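PDB 4YZT: cellulose hydrolase from Bacillus licheniformis, which hydrolyses internal beta-1,4-glucosidic bonds of cellulose as a family 5 endoglucanase with a TIM-barrel catalytic domain. Local coordinates for residues E245-Y257 and Y286-M299. Residues are numbered along the deposited sequence; the frame is centred on the assembly and turned at random.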
loop_
_atom_site.group_PDB
_atom_site.type_symbol
_atom_site.label_atom_id
_atom_site.label_comp_id
_atom_site.label_asym_id
_atom_site.label_seq_id
_atom_site.Cartn_x
_atom_site.Cartn_y
_atom_site.Cartn_z
ATOM N N GLU A 245 -6.015 -16.421 -8.016
ATOM C CA GLU A 245 -5.846 -15.046 -7.530
ATOM C C GLU A 245 -5.259 -14.128 -8.585
ATOM O O GLU A 245 -5.659 -12.967 -8.712
ATOM C CB GLU A 245 -4.987 -15.014 -6.262
ATOM C CG GLU A 245 -5.820 -15.301 -4.998
ATOM C CD GLU A 245 -4.973 -15.645 -3.778
ATOM O OE1 GLU A 245 -3.756 -15.902 -3.945
ATOM O OE2 GLU A 245 -5.539 -15.668 -2.658
ATOM N N ILE A 246 -4.311 -14.658 -9.349
ATOM C CA ILE A 246 -3.687 -13.887 -10.415
ATOM C C ILE A 246 -4.667 -13.638 -11.570
ATOM O O ILE A 246 -4.701 -12.548 -12.166
ATOM C CB ILE A 246 -2.446 -14.615 -10.934
ATOM C CG1 ILE A 246 -1.381 -14.666 -9.831
ATOM C CG2 ILE A 246 -1.916 -13.951 -12.208
ATOM C CD1 ILE A 246 -0.380 -15.796 -10.023
ATOM N N SER A 247 -5.444 -14.665 -11.896
ATOM C CA SER A 247 -6.488 -14.553 -12.917
ATOM C C SER A 247 -7.542 -13.516 -12.515
ATOM O O SER A 247 -7.976 -12.712 -13.336
ATOM C CB SER A 247 -7.149 -15.915 -13.146
ATOM O OG SER A 247 -8.218 -15.806 -14.061
ATOM N N GLU A 248 -7.943 -13.547 -11.243
ATOM C CA GLU A 248 -8.982 -12.660 -10.726
ATOM C C GLU A 248 -8.545 -11.199 -10.699
ATOM O O GLU A 248 -9.352 -10.296 -10.973
ATOM C CB GLU A 248 -9.408 -13.120 -9.332
ATOM C CG GLU A 248 -10.291 -14.363 -9.395
ATOM C CD GLU A 248 -10.324 -15.166 -8.103
ATOM O OE1 GLU A 248 -9.768 -14.710 -7.079
ATOM O OE2 GLU A 248 -10.920 -16.263 -8.127
ATOM N N MET A 249 -7.267 -10.967 -10.396
ATOM C CA MET A 249 -6.718 -9.623 -10.452
ATOM C C MET A 249 -6.844 -9.057 -11.874
ATOM O O MET A 249 -7.297 -7.921 -12.054
ATOM C CB MET A 249 -5.262 -9.612 -9.991
ATOM C CG MET A 249 -4.602 -8.249 -10.129
ATOM S SD MET A 249 -2.882 -8.286 -9.579
ATOM C CE MET A 249 -3.099 -7.883 -7.852
ATOM N N GLU A 250 -6.490 -9.847 -12.884
ATOM C CA GLU A 250 -6.579 -9.358 -14.264
ATOM C C GLU A 250 -8.037 -9.123 -14.680
ATOM O O GLU A 250 -8.366 -8.089 -15.277
ATOM C CB GLU A 250 -5.905 -10.327 -15.244
ATOM C CG GLU A 250 -6.058 -9.911 -16.714
ATOM C CD GLU A 250 -4.925 -10.396 -17.610
ATOM O OE1 GLU A 250 -4.211 -11.340 -17.227
ATOM O OE2 GLU A 250 -4.757 -9.832 -18.717
ATOM N N GLU A 251 -8.905 -10.078 -14.359
ATOM C CA GLU A 251 -10.320 -9.960 -14.715
ATOM C C GLU A 251 -10.980 -8.778 -14.011
ATOM O O GLU A 251 -11.950 -8.224 -14.509
ATOM C CB GLU A 251 -11.073 -11.258 -14.403
ATOM C CG GLU A 251 -10.794 -12.409 -15.390
ATOM C CD GLU A 251 -10.638 -11.957 -16.862
ATOM O OE1 GLU A 251 -11.616 -11.456 -17.465
ATOM O OE2 GLU A 251 -9.528 -12.124 -17.423
ATOM N N ASP A 252 -10.438 -8.373 -12.868
ATOM C CA ASP A 252 -10.916 -7.176 -12.185
ATOM C C ASP A 252 -10.742 -5.913 -13.031
ATOM O O ASP A 252 -11.660 -5.106 -13.128
ATOM C CB ASP A 252 -10.199 -6.983 -10.842
ATOM C CG ASP A 252 -10.894 -7.709 -9.697
ATOM O OD1 ASP A 252 -12.003 -8.245 -9.909
ATOM O OD2 ASP A 252 -10.334 -7.729 -8.578
ATOM N N ILE A 253 -9.578 -5.746 -13.647
ATOM C CA ILE A 253 -9.252 -4.457 -14.258
ATOM C C ILE A 253 -9.413 -4.439 -15.791
ATOM O O ILE A 253 -9.594 -3.370 -16.380
ATOM C CB ILE A 253 -7.820 -4.020 -13.871
ATOM C CG1 ILE A 253 -6.770 -4.856 -14.596
ATOM C CG2 ILE A 253 -7.632 -4.116 -12.351
ATOM C CD1 ILE A 253 -5.349 -4.392 -14.311
ATOM N N LYS A 254 -9.377 -5.607 -16.432
ATOM C CA LYS A 254 -9.615 -5.685 -17.887
ATOM C C LYS A 254 -10.891 -4.967 -18.395
ATOM O O LYS A 254 -10.851 -4.313 -19.440
ATOM C CB LYS A 254 -9.644 -7.156 -18.332
ATOM C CG LYS A 254 -9.816 -7.365 -19.842
ATOM C CD LYS A 254 -9.800 -8.848 -20.184
ATOM C CE LYS A 254 -9.957 -9.091 -21.673
ATOM N NZ LYS A 254 -9.845 -10.544 -21.975
ATOM N N PRO A 255 -12.033 -5.073 -17.680
ATOM C CA PRO A 255 -13.217 -4.355 -18.182
ATOM C C PRO A 255 -13.059 -2.833 -18.234
ATOM O O PRO A 255 -13.780 -2.173 -18.998
ATOM C CB PRO A 255 -14.310 -4.740 -17.176
ATOM C CG PRO A 255 -13.883 -6.053 -16.643
ATOM C CD PRO A 255 -12.383 -5.975 -16.568
ATOM N N VAL A 256 -12.143 -2.281 -17.439
ATOM C CA VAL A 256 -11.917 -0.834 -17.439
ATOM C C VAL A 256 -11.145 -0.465 -18.698
ATOM O O VAL A 256 -11.397 0.572 -19.322
ATOM C CB VAL A 256 -11.157 -0.364 -16.175
ATOM C CG1 VAL A 256 -10.831 1.122 -16.254
ATOM C CG2 VAL A 256 -11.988 -0.650 -14.931
ATOM N N TYR A 257 -10.216 -1.332 -19.082
ATOM C CA TYR A 257 -9.552 -1.179 -20.360
ATOM C C TYR A 257 -10.567 -1.268 -21.498
ATOM O O TYR A 257 -10.564 -0.449 -22.411
ATOM C CB TYR A 257 -8.465 -2.238 -20.537
ATOM C CG TYR A 257 -7.942 -2.289 -21.939
ATOM C CD1 TYR A 257 -7.022 -1.351 -22.383
ATOM C CD2 TYR A 257 -8.368 -3.268 -22.823
ATOM C CE1 TYR A 257 -6.537 -1.381 -23.676
ATOM C CE2 TYR A 257 -7.892 -3.310 -24.122
ATOM C CZ TYR A 257 -6.973 -2.362 -24.541
ATOM O OH TYR A 257 -6.485 -2.395 -25.825
ATOM N N TYR A 286 2.780 -9.774 -5.632
ATOM C CA TYR A 286 1.588 -8.938 -5.743
ATOM C C TYR A 286 1.906 -7.631 -6.476
ATOM O O TYR A 286 1.210 -7.237 -7.423
ATOM C CB TYR A 286 1.006 -8.652 -4.353
ATOM C CG TYR A 286 -0.285 -7.861 -4.386
ATOM C CD1 TYR A 286 -0.273 -6.471 -4.379
ATOM C CD2 TYR A 286 -1.520 -8.504 -4.450
ATOM C CE1 TYR A 286 -1.451 -5.745 -4.425
ATOM C CE2 TYR A 286 -2.690 -7.780 -4.483
ATOM C CZ TYR A 286 -2.651 -6.411 -4.482
ATOM O OH TYR A 286 -3.824 -5.686 -4.525
ATOM N N HIS A 287 2.972 -6.959 -6.057
ATOM C CA HIS A 287 3.290 -5.674 -6.668
ATOM C C HIS A 287 3.713 -5.838 -8.130
ATOM O O HIS A 287 3.246 -5.095 -8.998
ATOM C CB HIS A 287 4.364 -4.950 -5.861
ATOM C CG HIS A 287 3.837 -4.293 -4.622
ATOM N ND1 HIS A 287 3.608 -4.985 -3.452
ATOM C CD2 HIS A 287 3.480 -3.007 -4.374
ATOM C CE1 HIS A 287 3.141 -4.156 -2.533
ATOM N NE2 HIS A 287 3.051 -2.949 -3.067
ATOM N N ASP A 288 4.568 -6.814 -8.424
ATOM C CA ASP A 288 4.988 -7.025 -9.804
ATOM C C ASP A 288 3.806 -7.373 -10.699
ATOM O O ASP A 288 3.688 -6.867 -11.812
ATOM C CB ASP A 288 6.038 -8.135 -9.910
ATOM C CG ASP A 288 6.453 -8.388 -11.346
ATOM O OD1 ASP A 288 7.209 -7.563 -11.911
ATOM O OD2 ASP A 288 6.006 -9.401 -11.924
ATOM N N THR A 289 2.925 -8.233 -10.197
ATOM C CA THR A 289 1.791 -8.688 -10.988
ATOM C C THR A 289 0.833 -7.538 -11.247
ATOM O O THR A 289 0.432 -7.313 -12.394
ATOM C CB THR A 289 1.033 -9.838 -10.294
ATOM O OG1 THR A 289 1.935 -10.929 -10.065
ATOM C CG2 THR A 289 -0.128 -10.322 -11.154
ATOM N N PHE A 290 0.468 -6.806 -10.194
ATOM C CA PHE A 290 -0.468 -5.707 -10.385
ATOM C C PHE A 290 0.102 -4.586 -11.250
ATOM O O PHE A 290 -0.585 -4.079 -12.136
ATOM C CB PHE A 290 -0.935 -5.104 -9.061
ATOM C CG PHE A 290 -1.964 -4.038 -9.256
ATOM C CD1 PHE A 290 -3.260 -4.380 -9.616
ATOM C CD2 PHE A 290 -1.631 -2.693 -9.136
ATOM C CE1 PHE A 290 -4.213 -3.406 -9.842
ATOM C CE2 PHE A 290 -2.582 -1.709 -9.352
ATOM C CZ PHE A 290 -3.869 -2.064 -9.705
ATOM N N VAL A 291 1.341 -4.183 -11.003
ATOM C CA VAL A 291 1.875 -3.064 -11.773
ATOM C C VAL A 291 2.047 -3.456 -13.246
ATOM O O VAL A 291 1.782 -2.642 -14.135
ATOM C CB VAL A 291 3.205 -2.552 -11.179
ATOM C CG1 VAL A 291 3.795 -1.417 -12.054
ATOM C CG2 VAL A 291 2.954 -2.048 -9.771
ATOM N N ARG A 292 2.462 -4.696 -13.508
ATOM C CA ARG A 292 2.584 -5.153 -14.895
ATOM C C ARG A 292 1.222 -5.187 -15.580
ATOM O O ARG A 292 1.118 -4.873 -16.754
ATOM C CB ARG A 292 3.257 -6.533 -14.984
ATOM C CG ARG A 292 4.760 -6.495 -14.701
ATOM C CD ARG A 292 5.527 -7.648 -15.344
ATOM N NE ARG A 292 5.341 -8.931 -14.667
ATOM C CZ ARG A 292 4.472 -9.865 -15.048
ATOM N NH1 ARG A 292 3.692 -9.657 -16.100
ATOM N NH2 ARG A 292 4.378 -11.006 -14.371
ATOM N N LEU A 293 0.175 -5.564 -14.852
ATOM C CA LEU A 293 -1.165 -5.577 -15.433
ATOM C C LEU A 293 -1.658 -4.155 -15.730
ATOM O O LEU A 293 -2.231 -3.905 -16.795
ATOM C CB LEU A 293 -2.150 -6.304 -14.520
ATOM C CG LEU A 293 -2.032 -7.827 -14.492
ATOM C CD1 LEU A 293 -2.869 -8.423 -13.334
ATOM C CD2 LEU A 293 -2.475 -8.398 -15.841
ATOM N N ALA A 294 -1.430 -3.228 -14.803
ATOM C CA ALA A 294 -1.759 -1.823 -15.046
ATOM C C ALA A 294 -1.023 -1.311 -16.296
ATOM O O ALA A 294 -1.610 -0.674 -17.172
ATOM C CB ALA A 294 -1.412 -0.974 -13.833
ATOM N N HIS A 295 0.269 -1.608 -16.388
ATOM C CA HIS A 295 1.036 -1.184 -17.552
ATOM C C HIS A 295 0.474 -1.796 -18.839
ATOM O O HIS A 295 0.294 -1.091 -19.836
ATOM C CB HIS A 295 2.519 -1.546 -17.375
ATOM C CG HIS A 295 3.441 -0.734 -18.237
ATOM N ND1 HIS A 295 3.806 -1.123 -19.510
ATOM C CD2 HIS A 295 4.060 0.451 -18.017
ATOM C CE1 HIS A 295 4.602 -0.210 -20.037
ATOM N NE2 HIS A 295 4.782 0.751 -19.148
ATOM N N LYS A 296 0.198 -3.098 -18.814
ATOM C CA LYS A 296 -0.374 -3.798 -19.969
ATOM C C LYS A 296 -1.646 -3.124 -20.467
ATOM O O LYS A 296 -1.889 -3.035 -21.680
ATOM C CB LYS A 296 -0.677 -5.253 -19.596
ATOM C CG LYS A 296 -1.406 -6.078 -20.660
ATOM C CD LYS A 296 -1.716 -7.475 -20.099
ATOM C CE LYS A 296 -2.301 -8.406 -21.127
ATOM N NZ LYS A 296 -2.674 -9.721 -20.518
ATOM N N TYR A 297 -2.473 -2.665 -19.532
ATOM C CA TYR A 297 -3.757 -2.092 -19.923
ATOM C C TYR A 297 -3.715 -0.563 -19.940
ATOM O O TYR A 297 -4.754 0.089 -19.940
ATOM C CB TYR A 297 -4.872 -2.619 -19.011
ATOM C CG TYR A 297 -5.184 -4.083 -19.291
ATOM C CD1 TYR A 297 -5.745 -4.471 -20.498
ATOM C CD2 TYR A 297 -4.905 -5.074 -18.352
ATOM C CE1 TYR A 297 -6.020 -5.802 -20.774
ATOM C CE2 TYR A 297 -5.180 -6.414 -18.622
ATOM C CZ TYR A 297 -5.746 -6.760 -19.834
ATOM O OH TYR A 297 -6.016 -8.079 -20.124
ATOM N N GLN A 298 -2.504 -0.012 -19.985
ATOM C CA GLN A 298 -2.302 1.431 -20.121
ATOM C C GLN A 298 -2.952 2.273 -19.011
ATOM O O GLN A 298 -3.530 3.329 -19.291
ATOM C CB GLN A 298 -2.822 1.902 -21.482
ATOM C CG GLN A 298 -2.233 1.127 -22.657
ATOM C CD GLN A 298 -2.922 1.468 -23.960
ATOM O OE1 GLN A 298 -3.199 2.630 -24.235
ATOM N NE2 GLN A 298 -3.224 0.456 -24.756
ATOM N N MET A 299 -2.819 1.821 -17.765
ATOM C CA MET A 299 -3.329 2.535 -16.599
ATOM C C MET A 299 -2.179 2.964 -15.694
ATOM O O MET A 299 -1.325 2.154 -15.355
ATOM C CB MET A 299 -4.300 1.654 -15.812
ATOM C CG MET A 299 -5.466 1.180 -16.641
ATOM S SD MET A 299 -6.242 -0.220 -15.857
ATOM C CE MET A 299 -7.577 -0.506 -17.021
#
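Met249 reaches from helix 245-257 into a hole on helix 286-296 formed by Tyr286, Thr289, Phe290 and Leu293. The thioether bends at its last torsion (chi3 -90°), which lays Met249 CE over the face of the Tyr286 ring, 3.9 Å from its centroid, as a CH-pi contact. Met249 SD meets the Phe290 ring at its edge, 5.2 Å from the centroid, a Met-aromatic pairing. Leu293 closes the hole with CD1 against Met249 CG, its CD2 lies against Glu250 CD, and Leu293 CB takes Ile253 CD1 at 3.7 Å.

Glu250 carries the polar end. Its chain runs out extended from a CG anti to the backbone N, and Glu250 OE2 accepts twice: from Lys296 NZ at 2.8 Å on the syn lone pair, in a salt bridge, and from Tyr297 OH at 2.6 Å on the anti one. Beyond it, Tyr257 CG packs 3.4 Å from Tyr297 CD1, the two rings oblique with planes 50° apart. A phenylalanine in place of Tyr297 removes the hydroxyl and would probably leave Glu250 OE2 with Lys296 NZ as its one hydrogen-bond donor across the contact, the carboxylate freer to turn.

Further out, a Schellman motif with Gln298 at C-prime ends the helix and turns the chain into Met299, whose CE lies 3.7 Å from Val256 CB. Tyr224 of strand 218-224 packs against Met249, Tyr286 and Phe290, tying both helices to the barrel wall. These are neighbouring outer helices of the TIM barrel, crossing at -23°: sulfur, aliphatic and aromatic carbon fill the buried side, and at the more exposed margin two donors hold one Glu250 oxygen, its negative charge probably steadied by Lys296.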